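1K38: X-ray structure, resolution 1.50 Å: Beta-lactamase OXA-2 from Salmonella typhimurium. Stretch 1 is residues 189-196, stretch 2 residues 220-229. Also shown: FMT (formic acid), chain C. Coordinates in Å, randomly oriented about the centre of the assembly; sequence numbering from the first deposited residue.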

# COMPACT_ATOMS: atom_id res chain seq x y z
N LYS A 189 4.43 2.68 12.01
CA LYS A 189 5.76 3.25 12.13
C LYS A 189 6.27 3.10 13.56
O LYS A 189 5.56 3.43 14.51
N THR A 190 7.49 2.59 13.70
CA THR A 190 8.09 2.43 15.01
C THR A 190 8.89 3.68 15.36
O THR A 190 9.22 4.50 14.50
N GLY A 191 9.21 3.80 16.64
CA GLY A 191 10.01 4.91 17.12
C GLY A 191 10.76 4.50 18.37
O GLY A 191 10.26 3.68 19.15
N TRP A 192 11.97 5.03 18.55
CA TRP A 192 12.78 4.76 19.74
C TRP A 192 13.83 5.84 19.88
O TRP A 192 14.59 6.11 18.95
N GLU A 193 13.89 6.47 21.05
CA GLU A 193 14.90 7.50 21.27
C GLU A 193 15.81 7.17 22.44
O GLU A 193 16.50 8.04 22.96
N GLY A 194 15.82 5.90 22.84
CA GLY A 194 16.69 5.48 23.93
C GLY A 194 16.02 4.92 25.17
O GLY A 194 16.43 3.88 25.68
N ARG A 195 14.99 5.60 25.66
CA ARG A 195 14.30 5.15 26.86
C ARG A 195 12.80 4.98 26.67
O ARG A 195 12.10 4.48 27.55
N MET A 196 12.32 5.41 25.50
CA MET A 196 10.90 5.36 25.15
C MET A 196 10.72 4.76 23.76
O MET A 196 11.38 5.18 22.82
N ASN A 220 15.62 -1.91 29.14
CA ASN A 220 16.60 -2.84 28.59
C ASN A 220 17.06 -2.39 27.21
O ASN A 220 17.66 -3.16 26.45
N ARG A 221 16.78 -1.13 26.90
CA ARG A 221 17.17 -0.52 25.63
C ARG A 221 16.77 -1.34 24.41
O ARG A 221 15.59 -1.65 24.23
N MET A 222 17.73 -1.70 23.57
CA MET A 222 17.43 -2.48 22.37
C MET A 222 16.68 -3.78 22.62
O MET A 222 15.85 -4.19 21.81
N ASP A 223 16.98 -4.44 23.73
CA ASP A 223 16.34 -5.71 24.06
C ASP A 223 14.84 -5.61 24.31
O ASP A 223 14.15 -6.63 24.35
N ASP A 224 14.32 -4.39 24.48
CA ASP A 224 12.89 -4.21 24.71
C ASP A 224 12.11 -3.84 23.45
O ASP A 224 10.88 -3.88 23.45
N LEU A 225 12.81 -3.50 22.38
CA LEU A 225 12.14 -3.08 21.16
C LEU A 225 11.15 -4.06 20.56
O LEU A 225 10.13 -3.64 20.02
N PHE A 226 11.41 -5.36 20.66
CA PHE A 226 10.49 -6.34 20.10
C PHE A 226 9.12 -6.29 20.78
O PHE A 226 8.11 -6.69 20.20
N LYS A 227 9.09 -5.79 22.01
CA LYS A 227 7.86 -5.71 22.78
C LYS A 227 6.83 -4.76 22.19
O LYS A 227 5.63 -4.91 22.44
N ARG A 228 7.28 -3.78 21.43
CA ARG A 228 6.37 -2.81 20.83
C ARG A 228 5.35 -3.53 19.95
O ARG A 228 4.14 -3.41 20.16
N GLU A 229 5.84 -4.28 18.97
CA GLU A 229 4.93 -5.02 18.09
C GLU A 229 4.27 -6.20 18.79
O GLU A 229 3.11 -6.52 18.51

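The most unusual feature of this contact is a molecule of formic acid, probably carried over from the crystallisation liquor, held jointly by the strand and the helical stretch. Thr 190 OG1 donates a hydrogen bond to FMT O2 (2.7 Å), while Arg 228 NH1 reaches FMT O1 at 2.6 Å; a second, weak bond runs from Arg 228 NH2 to FMT O1 (3.2 Å). The small ligand thus links two residues that already touch each other.

Arg 228 organises this end of the interface. Its CA-to-CB bond points toward the strand, and the chi angles m, t, m with chi4 at 180° carry the guanidinium to the backbone of Gly 191. There NH1 of Arg 228 donates to O of Gly 191 at 2.9 Å, with an N-H...O angle of 135°. This oxygen and FMT O1 both lie near the guanidinium plane, as suits acceptors of its N-H groups. The side chain is also tied to its own stretch, since Arg 228 NE donates to Leu 225 O (3.0 Å). Thr 190, in the p rotamer, points toward the helical stretch and covers one guanidinium face, its CB 3.5 Å from Arg 228 NH1.

Trp 192 supplies the apolar centre. Its CA-to-CB bond points toward the other stretch, and chi1 near 180° (t) with chi2 of 54° lays the indole against Leu 225. The leucine, with an m, t side chain, places CD2 over one face of the ring: Leu 225 CD2 is 3.6 Å from Trp 192 CG and 3.6 Å from the centroid of the five-membered ring, only 14° off the normal, a CH-pi contact. Met 222 approaches obliquely instead. Its CB points sideways, but the end of the side chain comes nearer, bringing Met 222 CE to 3.7 Å from Trp 192 CZ3. The indole also meets Arg 221, with Trp 192 CZ2 3.8 Å from the backbone C of Arg 221.

At the far end, Arg 221 spans to the loop that follows the strand. Its CB is directed sideways, yet the m, m, t side chain brings its end back to Gly 194, where Arg 221 NH1 donates to Gly 194 O at 2.9 Å and 159°, a straighter bond than the one made by Arg 228. Arg 195 CB packs near the edge of the same guanidinium, 3.7 Å from Arg 221 NH1. Gly 194 has phi/psi of 118/-47, at which a CB would be jammed against the preceding carbonyl oxygen, so the backbone itself calls for glycine.

Other polar side chains brace the individual stretches. Glu 193 OE1 accepts from the backbone N of Arg 195 and of Met 196, each at 2.7 Å, holding the turn that presents Gly 194. Asp 224 receives Asn 220 N on OD2 (2.8 Å) and Asn 220 ND2 on OD1 (2.9 Å), and Lys 227 NZ forms a salt bridge with Asp 224 OD1 at 2.9 Å.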

# COMPACT_ATOMS: atom_id res chain seq x y z
CB LYS A 189 5.75 4.73 11.76
CG LYS A 189 7.14 5.38 11.76
CD LYS A 189 7.93 4.96 10.53
CE LYS A 189 9.43 5.16 10.74
NZ LYS A 189 9.97 4.16 11.70
CB THR A 190 9.07 1.25 15.04
OG1 THR A 190 10.02 1.41 13.99
CG2 THR A 190 8.33 -0.06 14.87
CB TRP A 192 13.48 3.40 19.65
CG TRP A 192 14.25 3.07 20.90
CD1 TRP A 192 13.77 3.06 22.18
CD2 TRP A 192 15.63 2.69 21.00
NE1 TRP A 192 14.75 2.70 23.06
CE2 TRP A 192 15.91 2.46 22.37
CE3 TRP A 192 16.66 2.52 20.06
CZ2 TRP A 192 17.18 2.07 22.82
CZ3 TRP A 192 17.92 2.13 20.51
CH2 TRP A 192 18.16 1.91 21.88
CB GLU A 193 14.23 8.87 21.46
CG GLU A 193 13.00 8.89 22.35
CD GLU A 193 13.30 8.51 23.78
OE1 GLU A 193 13.62 7.34 24.04
OE2 GLU A 193 13.23 9.41 24.66
CB ARG A 195 14.53 6.14 28.01
CG ARG A 195 13.93 7.52 27.77
CD ARG A 195 15.00 8.58 27.69
NE ARG A 195 15.95 8.31 26.62
CZ ARG A 195 17.13 8.91 26.49
NH1 ARG A 195 17.93 8.60 25.48
NH2 ARG A 195 17.51 9.82 27.38
CB MET A 196 10.33 6.79 25.18
CG MET A 196 9.15 7.02 24.25
SD MET A 196 7.58 6.97 25.11
CE MET A 196 7.75 5.53 26.09
CB ASN A 220 16.02 -4.25 28.54
CG ASN A 220 15.53 -4.72 29.89
OD1 ASN A 220 16.29 -4.76 30.86
ND2 ASN A 220 14.25 -5.06 29.97
CB ARG A 221 18.68 -0.26 25.64
CG ARG A 221 19.18 0.42 26.93
CD ARG A 221 18.53 1.78 27.17
NE ARG A 221 19.05 2.41 28.39
CZ ARG A 221 18.62 3.58 28.88
NH1 ARG A 221 17.66 4.25 28.26
NH2 ARG A 221 19.16 4.06 29.99
CB MET A 222 18.71 -2.78 21.58
CG MET A 222 19.37 -1.55 20.97
SD MET A 222 19.69 -1.77 19.20
CE MET A 222 18.24 -0.98 18.52
CB ASP A 223 17.01 -6.35 25.29
CG ASP A 223 18.47 -6.72 25.03
OD1 ASP A 223 18.75 -7.31 23.97
OD2 ASP A 223 19.32 -6.42 25.90
CB ASP A 224 12.63 -3.10 25.74
CG ASP A 224 12.96 -3.51 27.16
OD1 ASP A 224 12.98 -4.72 27.44
OD2 ASP A 224 13.17 -2.60 27.99
CB LEU A 225 13.18 -2.65 20.12
CG LEU A 225 14.07 -1.50 20.60
CD1 LEU A 225 14.94 -1.01 19.47
CD2 LEU A 225 13.21 -0.35 21.13
CB PHE A 226 11.05 -7.77 20.22
CG PHE A 226 10.91 -8.36 21.60
CD1 PHE A 226 11.79 -8.01 22.62
CD2 PHE A 226 9.87 -9.25 21.87
CE1 PHE A 226 11.64 -8.55 23.90
CE2 PHE A 226 9.72 -9.79 23.15
CZ PHE A 226 10.60 -9.43 24.16
CB LYS A 227 8.17 -5.28 24.22
CG LYS A 227 9.14 -6.21 24.93
CD LYS A 227 9.46 -5.70 26.32
CE LYS A 227 10.43 -6.62 27.03
NZ LYS A 227 10.63 -6.19 28.44
CB ARG A 228 7.16 -1.79 20.01
CG ARG A 228 8.11 -0.94 20.86
CD ARG A 228 8.98 -0.05 20.00
NE ARG A 228 9.78 -0.83 19.06
CZ ARG A 228 10.63 -0.30 18.18
NH1 ARG A 228 10.80 1.01 18.13
NH2 ARG A 228 11.31 -1.09 17.36
CB GLU A 229 5.68 -5.51 16.84
CG GLU A 229 5.89 -4.44 15.78
CD GLU A 229 6.23 -5.02 14.42
OE1 GLU A 229 5.62 -6.05 14.04
OE2 GLU A 229 7.08 -4.44 13.71
C FMT C . 12.85 2.93 15.84
O1 FMT C . 12.82 1.61 16.58
O2 FMT C . 12.32 2.78 14.40